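Local coordinates for protein pngf-ii (Elizabethkingia meningoseptica, PDB 4R4X) that probably removes N-linked glycans from glycoproteins, acting as a bacterial peptide:N-glycosidase of the PNGase F type, at residues A[48-53]-A[63-68]; A[58-63]-A[77-82]; A[72-77]-A[174-179]. All blocks are in the same frame, centred on the assembly; numbering follows the deposited sequence. Where two conformers were deposited one is given.

Interaction 1. Residues A[48-53]-A[63-68]; sequences FEVNEI and FAFLNN. With ZN (zinc ion), chain B.
Phe-48 and Phe-65 lay their rings together in an offset stack, centroids 4.5 Å apart and planes 18° from parallel. In Phe-48, chi1 of 65° sets CG between the backbone N and the carbonyl carbon. The packing is tight: Phe-48 CE1 lies 3.2 Å from Phe-65 CG, and Phe-65 CB sits over the Phe-48 face as a CH-pi contact. Beside the stack, Val-50 CB approaches Phe-65 CE1 at 4.2 Å. Further along this face, the CG of Glu-52 packs 3.8 Å from Phe-63 CE1, and its carboxylate, turned 75° to that ring, binds zinc through both OE1 and OE2; Asp-159 supplies a further ligand. Behind the side chains, the two segments lie on the antiparallel hairpin of strands 48-54 and 59-65, paired over 48-50 and 63-65. Two hydrogen-bonded pairs, Phe-48 with Phe-65 and Val-50 with Phe-63, each exchange both backbone bonds; Phe-65 N to Phe-48 O is 2.8 Å and nearly straight. Between them, the Glu-49 and Ala-64 side chains project to the other face. There Glu-49 OE1 is hydrogen-bonded to Gln-62 NE2 and to Tyr-176 OH. Phe-163 meets Phe-63 edge to face. Strand 31-36 flanks the hairpin beyond strand 48-54, strand 70-76 lies beyond strand 59-65, and helix 173-182 covers the Glu-49 and Ala-64 face.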
loop_
_atom_site.group_PDB
_atom_site.type_symbol
_atom_site.label_atom_id
_atom_site.label_comp_id
_atom_site.label_asym_id
_atom_site.label_seq_id
_atom_site.Cartn_x
_atom_site.Cartn_y
_atom_site.Cartn_z
ATOM N N PHE A 48 -16.742 14.116 3.630
ATOM C CA PHE A 48 -17.915 14.526 2.888
ATOM C C PHE A 48 -17.705 15.929 2.324
ATOM O O PHE A 48 -16.821 16.650 2.779
ATOM C CB PHE A 48 -19.204 14.408 3.721
ATOM C CG PHE A 48 -19.276 15.319 4.916
ATOM C CD1 PHE A 48 -19.661 16.627 4.786
ATOM C CD2 PHE A 48 -19.018 14.828 6.189
ATOM C CE1 PHE A 48 -19.753 17.459 5.892
ATOM C CE2 PHE A 48 -19.093 15.654 7.297
ATOM C CZ PHE A 48 -19.489 16.969 7.148
ATOM N N GLU A 49 -18.488 16.274 1.311
ATOM C CA GLU A 49 -18.334 17.555 0.623
ATOM C C GLU A 49 -19.598 18.377 0.558
ATOM O O GLU A 49 -20.719 17.856 0.500
ATOM C CB GLU A 49 -17.834 17.350 -0.792
ATOM C CG GLU A 49 -16.401 16.863 -0.886
ATOM C CD GLU A 49 -16.032 16.613 -2.326
ATOM O OE1 GLU A 49 -15.587 17.581 -2.997
ATOM O OE2 GLU A 49 -16.221 15.459 -2.771
ATOM N N VAL A 50 -19.383 19.680 0.525
ATOM C CA VAL A 50 -20.434 20.657 0.317
ATOM C C VAL A 50 -19.974 21.629 -0.771
ATOM O O VAL A 50 -18.776 21.875 -0.926
ATOM C CB VAL A 50 -20.669 21.378 1.680
ATOM C CG1 VAL A 50 -21.115 22.803 1.521
ATOM C CG2 VAL A 50 -21.619 20.567 2.548
ATOM N N ASN A 51 -20.922 22.199 -1.513
ATOM C CA ASN A 51 -20.598 23.212 -2.502
ATOM C C ASN A 51 -21.312 24.542 -2.162
ATOM O O ASN A 51 -22.418 24.545 -1.648
ATOM C CB ASN A 51 -21.001 22.645 -3.863
ATOM C CG ASN A 51 -20.714 23.583 -5.003
ATOM O OD1 ASN A 51 -19.653 23.507 -5.631
ATOM N ND2 ASN A 51 -21.661 24.453 -5.304
ATOM N N GLU A 52 -20.664 25.674 -2.413
ATOM C CA GLU A 52 -21.303 26.974 -2.255
ATOM C C GLU A 52 -20.937 27.852 -3.428
ATOM O O GLU A 52 -19.792 27.849 -3.882
ATOM C CB GLU A 52 -20.884 27.669 -0.965
ATOM C CG GLU A 52 -21.332 26.950 0.297
ATOM C CD GLU A 52 -21.233 27.809 1.553
ATOM O OE1 GLU A 52 -20.506 28.824 1.539
ATOM O OE2 GLU A 52 -21.888 27.471 2.565
ATOM N N ILE A 53 -21.920 28.596 -3.920
ATOM C CA ILE A 53 -21.737 29.481 -5.049
ATOM C C ILE A 53 -22.035 30.884 -4.593
ATOM O O ILE A 53 -23.078 31.114 -4.008
ATOM C CB ILE A 53 -22.701 29.140 -6.196
ATOM C CG1 ILE A 53 -22.423 27.715 -6.668
ATOM C CG2 ILE A 53 -22.556 30.165 -7.316
ATOM C CD1 ILE A 53 -23.217 27.263 -7.871
ATOM N N PHE A 63 -15.976 22.389 -0.615
ATOM C CA PHE A 63 -15.441 22.177 0.726
ATOM C C PHE A 63 -15.462 20.693 1.026
ATOM O O PHE A 63 -16.478 20.049 0.809
ATOM C CB PHE A 63 -16.330 22.852 1.780
ATOM C CG PHE A 63 -16.475 24.327 1.609
ATOM C CD1 PHE A 63 -17.458 24.845 0.788
ATOM C CD2 PHE A 63 -15.635 25.208 2.286
ATOM C CE1 PHE A 63 -17.598 26.226 0.644
ATOM C CE2 PHE A 63 -15.768 26.581 2.136
ATOM C CZ PHE A 63 -16.755 27.094 1.314
ATOM N N ALA A 64 -14.380 20.189 1.598
ATOM C CA ALA A 64 -14.285 18.806 2.023
ATOM C C ALA A 64 -14.040 18.749 3.526
ATOM O O ALA A 64 -13.086 19.334 4.021
ATOM C CB ALA A 64 -13.161 18.089 1.267
ATOM N N PHE A 65 -14.907 18.027 4.226
ATOM C CA PHE A 65 -14.817 17.881 5.665
ATOM C C PHE A 65 -14.061 16.574 5.887
ATOM O O PHE A 65 -14.569 15.530 5.567
ATOM C CB PHE A 65 -16.217 17.817 6.277
ATOM C CG PHE A 65 -16.981 19.118 6.185
ATOM C CD1 PHE A 65 -17.273 19.694 4.955
ATOM C CD2 PHE A 65 -17.425 19.754 7.339
ATOM C CE1 PHE A 65 -17.979 20.892 4.873
ATOM C CE2 PHE A 65 -18.132 20.952 7.260
ATOM C CZ PHE A 65 -18.407 21.519 6.022
ATOM N N LEU A 66 -12.842 16.658 6.382
ATOM C CA LEU A 66 -11.941 15.493 6.372
ATOM C C LEU A 66 -12.010 14.735 7.661
ATOM O O LEU A 66 -11.891 13.491 7.688
ATOM C CB LEU A 66 -10.508 15.938 6.125
ATOM C CG LEU A 66 -10.309 16.719 4.827
ATOM C CD1 LEU A 66 -8.837 17.007 4.661
ATOM C CD2 LEU A 66 -10.854 15.948 3.641
ATOM N N ASN A 67 -12.173 15.485 8.738
ATOM C CA ASN A 67 -12.304 14.890 10.063
ATOM C C ASN A 67 -13.012 15.929 10.928
ATOM O O ASN A 67 -13.484 16.939 10.393
ATOM C CB ASN A 67 -10.928 14.443 10.587
ATOM C CG ASN A 67 -9.885 15.552 10.537
ATOM O OD1 ASN A 67 -8.897 15.486 9.813
ATOM N ND2 ASN A 67 -10.078 16.547 11.347
ATOM N N ASN A 68 -13.107 15.701 12.233
ATOM C CA ASN A 68 -13.899 16.578 13.097
ATOM C C ASN A 68 -13.400 18.014 13.167
ATOM O O ASN A 68 -14.155 18.918 13.540
ATOM C CB ASN A 68 -13.974 16.019 14.519
ATOM C CG ASN A 68 -14.732 14.721 14.586
ATOM O OD1 ASN A 68 -15.934 14.711 14.847
ATOM N ND2 ASN A 68 -14.041 13.612 14.322
HETATM ZN ZN ZN B . -21.650 29.906 3.152
#

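Interaction 2. Residues A[58-63]-A[77-82]; sequences NEVSQF and NTILAK
Glu-59 and Asn-77 bring their backbones to 4.1 Å between CA atoms, where the end of one antiparallel strand hairpin, 59-65 with 70-76, passes into a single short helical turn, 79-82. No direct hydrogen bond joins segments 58-63 and 77-82. The closest backbone touch is a CA-H...O contact, from Asn-77 CA to Asn-58 O at 3.6 Å, with Asn-58 in a left-handed conformation, its phi and psi both positive. Leu-80 sends CD1 over the flat face of the Asn-58 amide, 3.8 Å from CG, the two side chains crossing at about a right angle. Val-60 spreads its methyls between two residues of the helical turn: CG1, anti to the backbone N (chi1 -179°), meets Ile-79 CD1 at 4.2 Å, while CG2 meets Leu-80 CG at 4.1 Å. Ile-127 packs against both Val-60 and Ile-79, so this apolar cluster continues into a neighbouring loop. Within segment 77-82, Lys-82 NZ donates to Thr-78 OG1. A single water bridges the two backbones, donating to Asn-58 O at 2.9 Å and accepting from Leu-80 N at 2.9 Å.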
loop_
_atom_site.group_PDB
_atom_site.type_symbol
_atom_site.label_atom_id
_atom_site.label_comp_id
_atom_site.label_asym_id
_atom_site.label_seq_id
_atom_site.Cartn_x
_atom_site.Cartn_y
_atom_site.Cartn_z
ATOM N N ASN A 58 -20.002 34.458 -9.364
ATOM C CA ASN A 58 -19.957 33.056 -9.763
ATOM C C ASN A 58 -18.718 32.282 -9.286
ATOM O O ASN A 58 -18.295 31.341 -9.916
ATOM C CB ASN A 58 -20.197 32.901 -11.274
ATOM C CG ASN A 58 -21.659 33.122 -11.651
ATOM O OD1 ASN A 58 -22.522 33.261 -10.784
ATOM N ND2 ASN A 58 -21.943 33.165 -12.952
ATOM N N GLU A 59 -18.169 32.657 -8.142
ATOM C CA GLU A 59 -17.124 31.852 -7.532
ATOM C C GLU A 59 -17.770 30.598 -6.937
ATOM O O GLU A 59 -18.611 30.702 -6.060
ATOM C CB GLU A 59 -16.364 32.620 -6.453
ATOM C CG GLU A 59 -15.202 31.814 -5.880
ATOM C CD GLU A 59 -14.096 32.673 -5.280
ATOM O OE1 GLU A 59 -14.318 33.881 -5.062
ATOM O OE2 GLU A 59 -12.992 32.134 -5.024
ATOM N N VAL A 60 -17.379 29.439 -7.457
ATOM C CA VAL A 60 -17.822 28.141 -6.968
ATOM C C VAL A 60 -16.770 27.620 -5.973
ATOM O O VAL A 60 -15.576 27.481 -6.313
ATOM C CB VAL A 60 -17.988 27.155 -8.129
ATOM C CG1 VAL A 60 -18.481 25.792 -7.659
ATOM C CG2 VAL A 60 -18.940 27.732 -9.173
ATOM N N SER A 61 -17.213 27.350 -4.751
ATOM C CA SER A 61 -16.328 26.824 -3.707
ATOM C C SER A 61 -16.760 25.420 -3.316
ATOM O O SER A 61 -17.931 25.165 -3.051
ATOM C CB SER A 61 -16.329 27.731 -2.489
ATOM O OG SER A 61 -15.706 28.972 -2.787
ATOM N N GLN A 62 -15.799 24.512 -3.315
ATOM C CA GLN A 62 -16.016 23.154 -2.913
ATOM C C GLN A 62 -15.282 22.943 -1.594
ATOM O O GLN A 62 -14.103 23.254 -1.490
ATOM C CB GLN A 62 -15.469 22.213 -3.987
ATOM C CG GLN A 62 -15.963 20.795 -3.853
ATOM C CD GLN A 62 -17.416 20.609 -4.254
ATOM O OE1 GLN A 62 -17.998 21.404 -4.998
ATOM N NE2 GLN A 62 -18.002 19.528 -3.780
ATOM N N PHE A 63 -15.976 22.389 -0.615
ATOM C CA PHE A 63 -15.441 22.177 0.726
ATOM C C PHE A 63 -15.462 20.693 1.026
ATOM O O PHE A 63 -16.478 20.049 0.809
ATOM C CB PHE A 63 -16.330 22.852 1.780
ATOM C CG PHE A 63 -16.475 24.327 1.609
ATOM C CD1 PHE A 63 -17.458 24.845 0.788
ATOM C CD2 PHE A 63 -15.635 25.208 2.286
ATOM C CE1 PHE A 63 -17.598 26.226 0.644
ATOM C CE2 PHE A 63 -15.768 26.581 2.136
ATOM C CZ PHE A 63 -16.755 27.094 1.314
ATOM N N ASN A 77 -13.788 30.403 -10.387
ATOM C CA ASN A 77 -14.842 31.278 -10.900
ATOM C C ASN A 77 -15.099 31.129 -12.405
ATOM O O ASN A 77 -15.769 31.969 -13.009
ATOM C CB ASN A 77 -14.553 32.720 -10.526
ATOM C CG ASN A 77 -13.413 33.314 -11.319
ATOM O OD1 ASN A 77 -12.701 32.616 -12.033
ATOM N ND2 ASN A 77 -13.250 34.621 -11.207
ATOM N N THR A 78 -14.585 30.056 -12.990
ATOM C CA THR A 78 -14.774 29.775 -14.408
ATOM C C THR A 78 -15.674 28.572 -14.679
ATOM O O THR A 78 -15.972 28.283 -15.840
ATOM C CB THR A 78 -13.430 29.501 -15.118
ATOM O OG1 THR A 78 -12.891 28.234 -14.695
ATOM C CG2 THR A 78 -12.429 30.611 -14.839
ATOM N N ILE A 79 -16.101 27.859 -13.630
ATOM C CA ILE A 79 -16.805 26.587 -13.836
ATOM C C ILE A 79 -18.147 26.747 -14.578
ATOM O O ILE A 79 -18.433 26.030 -15.538
ATOM C CB ILE A 79 -17.059 25.857 -12.488
ATOM C CG1 ILE A 79 -15.720 25.423 -11.872
ATOM C CG2 ILE A 79 -17.974 24.653 -12.696
ATOM C CD1 ILE A 79 -15.853 24.535 -10.645
ATOM N N LEU A 80 -18.972 27.672 -14.105
ATOM C CA LEU A 80 -20.306 27.866 -14.686
ATOM C C LEU A 80 -20.194 28.292 -16.152
ATOM O O LEU A 80 -20.845 27.715 -17.008
ATOM C CB LEU A 80 -21.104 28.896 -13.873
ATOM C CG LEU A 80 -21.363 28.451 -12.430
ATOM C CD1 LEU A 80 -22.310 29.401 -11.726
ATOM C CD2 LEU A 80 -21.876 27.023 -12.409
ATOM N N ALA A 81 -19.326 29.266 -16.426
ATOM C CA ALA A 81 -19.140 29.784 -17.792
ATOM C C ALA A 81 -18.778 28.686 -18.796
ATOM O O ALA A 81 -19.196 28.749 -19.943
ATOM C CB ALA A 81 -18.081 30.893 -17.798
ATOM N N LYS A 82 -18.047 27.657 -18.356
ATOM C CA LYS A 82 -17.641 26.570 -19.245
ATOM C C LYS A 82 -18.726 25.558 -19.604
ATOM O O LYS A 82 -18.542 24.782 -20.529
ATOM C CB LYS A 82 -16.439 25.824 -18.667
ATOM C CG LYS A 82 -15.160 26.652 -18.678
ATOM C CD LYS A 82 -14.052 25.960 -17.898
ATOM C CE LYS A 82 -12.802 26.817 -17.885
ATOM N NZ LYS A 82 -11.796 26.255 -16.959
HETATM O O HOH W 1 -18.039 29.759 -12.279
#

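Interaction 3. Residues A[72-77]-A[174-179]; sequences VKTSDN and LTYKDM
Tyr-176 reaches from helix 173-182 onto strand 70-76, touching Thr-74 and Val-72 along the way; through this aromatic side chain a helix packs on one face of a beta-sheet in the N-terminal part of the protein. Its CB begins 3.9 Å from Thr-74 CB. CG is anti to the backbone N (chi1 175°), which carries it off the helix toward the strand, and it too lies 3.9 Å from Thr-74 CB. Around the ring, CD1 meets Val-72 CG2 at 3.7 Å and brushes the Lys-73 carbonyl carbon. CE1 comes within 3.6 Å of Val-72 O, which stands at the ring edge. One ring face is taken by Thr-74 CG2, 14° off the normal, a CH-pi contact in which the two side chains cross at about a right angle. The tip, OH, ends on Glu-49 OE1, so the tyrosine spans two strands to reach a third. Thr-74 is held in place from its other branch, OG1 hydrogen-bonding to Lys-171 O. The contact is made by van der Waals and CH-pi touches, with no hydrogen bond between the segments. The axes of strand 72-76 and of helix segment 174-179 approach to 8.3 Å, with 150° between their directions. Strand 70-76 lies between strand 59-65, antiparallel, and strand 167-170, parallel, while the helix packs, roughly antiparallel, on the face carrying Val-72 and Thr-74, its Tyr-176 also resting on Gln-62 and Ala-64.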
loop_
_atom_site.group_PDB
_atom_site.type_symbol
_atom_site.label_atom_id
_atom_site.label_comp_id
_atom_site.label_asym_id
_atom_site.label_seq_id
_atom_site.Cartn_x
_atom_site.Cartn_y
_atom_site.Cartn_z
ATOM N N VAL A 72 -10.878 21.436 4.017
ATOM C CA VAL A 72 -10.186 22.018 2.894
ATOM C C VAL A 72 -11.206 22.540 1.877
ATOM O O VAL A 72 -12.350 22.076 1.823
ATOM C CB VAL A 72 -9.165 21.059 2.247
ATOM C CG1 VAL A 72 -8.062 20.738 3.245
ATOM C CG2 VAL A 72 -9.784 19.771 1.735
ATOM N N LYS A 73 -10.787 23.534 1.106
ATOM C CA LYS A 73 -11.635 24.068 0.079
ATOM C C LYS A 73 -10.824 24.327 -1.181
ATOM O O LYS A 73 -9.606 24.534 -1.144
ATOM C CB LYS A 73 -12.369 25.344 0.564
ATOM C CG LYS A 73 -11.622 26.643 0.332
ATOM C CD LYS A 73 -12.345 27.873 0.870
ATOM C CE LYS A 73 -13.109 28.603 -0.216
ATOM N NZ LYS A 73 -13.783 29.840 0.302
ATOM N N THR A 74 -11.517 24.307 -2.300
ATOM C CA THR A 74 -10.924 24.707 -3.544
ATOM C C THR A 74 -11.957 25.603 -4.217
ATOM O O THR A 74 -13.176 25.357 -4.098
ATOM C CB THR A 74 -10.487 23.460 -4.354
ATOM O OG1 THR A 74 -9.389 23.783 -5.206
ATOM C CG2 THR A 74 -11.606 22.904 -5.169
ATOM N N SER A 75 -11.484 26.638 -4.913
ATOM C CA SER A 75 -12.357 27.644 -5.511
ATOM C C SER A 75 -12.043 27.884 -6.991
ATOM O O SER A 75 -10.914 27.699 -7.417
ATOM C CB SER A 75 -12.215 28.946 -4.738
ATOM O OG SER A 75 -12.722 28.768 -3.425
ATOM N N ASP A 76 -13.056 28.300 -7.756
ATOM C CA ASP A 76 -12.930 28.452 -9.208
ATOM C C ASP A 76 -14.095 29.300 -9.703
ATOM O O ASP A 76 -15.256 28.968 -9.449
ATOM C CB ASP A 76 -12.951 27.076 -9.891
ATOM C CG ASP A 76 -12.594 27.125 -11.393
ATOM O OD1 ASP A 76 -12.638 28.215 -12.013
ATOM O OD2 ASP A 76 -12.289 26.040 -11.959
ATOM N N ASN A 77 -13.788 30.403 -10.387
ATOM C CA ASN A 77 -14.842 31.278 -10.900
ATOM C C ASN A 77 -15.099 31.129 -12.405
ATOM O O ASN A 77 -15.769 31.969 -13.009
ATOM C CB ASN A 77 -14.553 32.720 -10.526
ATOM C CG ASN A 77 -13.413 33.314 -11.319
ATOM O OD1 ASN A 77 -12.701 32.616 -12.033
ATOM N ND2 ASN A 77 -13.250 34.621 -11.207
ATOM N N LEU A 174 -5.779 19.760 -7.378
ATOM C CA LEU A 174 -5.136 18.447 -7.277
ATOM C C LEU A 174 -4.890 18.082 -5.826
ATOM O O LEU A 174 -5.107 16.946 -5.424
ATOM C CB LEU A 174 -3.814 18.408 -8.046
ATOM C CG LEU A 174 -3.966 18.437 -9.570
ATOM C CD1 LEU A 174 -2.596 18.589 -10.219
ATOM C CD2 LEU A 174 -4.679 17.199 -10.084
ATOM N N THR A 175 -4.404 19.042 -5.055
ATOM C CA THR A 175 -4.157 18.833 -3.639
ATOM C C THR A 175 -5.454 18.555 -2.859
ATOM O O THR A 175 -5.490 17.702 -1.977
ATOM C CB THR A 175 -3.412 20.047 -3.044
ATOM O OG1 THR A 175 -2.172 20.200 -3.737
ATOM C CG2 THR A 175 -3.158 19.866 -1.575
ATOM N N TYR A 176 -6.495 19.311 -3.169
ATOM C CA TYR A 176 -7.818 19.126 -2.573
ATOM C C TYR A 176 -8.247 17.637 -2.669
ATOM O O TYR A 176 -8.589 17.001 -1.661
ATOM C CB TYR A 176 -8.806 20.061 -3.283
ATOM C CG TYR A 176 -10.237 19.905 -2.864
ATOM C CD1 TYR A 176 -10.742 20.592 -1.758
ATOM C CD2 TYR A 176 -11.106 19.119 -3.601
ATOM C CE1 TYR A 176 -12.058 20.448 -1.363
ATOM C CE2 TYR A 176 -12.426 18.985 -3.226
ATOM C CZ TYR A 176 -12.888 19.654 -2.109
ATOM O OH TYR A 176 -14.173 19.479 -1.740
ATOM N N LYS A 177 -8.185 17.086 -3.880
ATOM C CA LYS A 177 -8.609 15.703 -4.120
ATOM C C LYS A 177 -7.707 14.723 -3.394
ATOM O O LYS A 177 -8.175 13.716 -2.846
ATOM C CB LYS A 177 -8.600 15.379 -5.619
ATOM C CG LYS A 177 -9.609 16.164 -6.448
ATOM C CD LYS A 177 -11.027 15.740 -6.154
ATOM C CE LYS A 177 -12.001 16.370 -7.134
ATOM N NZ LYS A 177 -13.314 15.725 -6.971
ATOM N N ASP A 178 -6.411 15.016 -3.417
ATOM C CA ASP A 178 -5.400 14.174 -2.770
ATOM C C ASP A 178 -5.653 14.064 -1.275
ATOM O O ASP A 178 -5.553 12.976 -0.690
ATOM C CB ASP A 178 -3.998 14.753 -3.017
ATOM C CG ASP A 178 -2.883 13.838 -2.520
ATOM O OD1 ASP A 178 -2.703 12.727 -3.080
ATOM O OD2 ASP A 178 -2.153 14.248 -1.585
HETATM N N MSE A 179 -6.004 15.190 -0.658
HETATM C CA MSE A 179 -6.257 15.207 0.787
HETATM C C MSE A 179 -7.518 14.449 1.124
HETATM O O MSE A 179 -7.563 13.732 2.138
HETATM C CB MSE A 179 -6.277 16.635 1.323
HETATM C CG MSE A 179 -4.842 17.161 1.258
HETATM SE SE MSE A 179 -4.766 19.016 1.895
HETATM C CE MSE A 179 -5.051 18.664 3.814
#

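In the fold
From the N terminus, strand 48-54 turns back into strand 59-65, and interaction 1 closes that hairpin beside the zinc site. Interaction 2 starts before interaction 1 has closed, its segments alternating with 48-53 and 63-68, and ends where the chain leaves strand 70-76 for helix 79-82; Phe-63 is common to both. Interaction 3 opens on strand 70-76 and crosses interaction 2 at the shared Asn-77, yet follows interaction 1 in series. It closes a far longer excursion of 96 residues, bringing helix 173-182 back. Together they tie three successive antiparallel strands to a short helix at one end and a later helix on one face, all within the range of the N-glycanase N-terminal domain family.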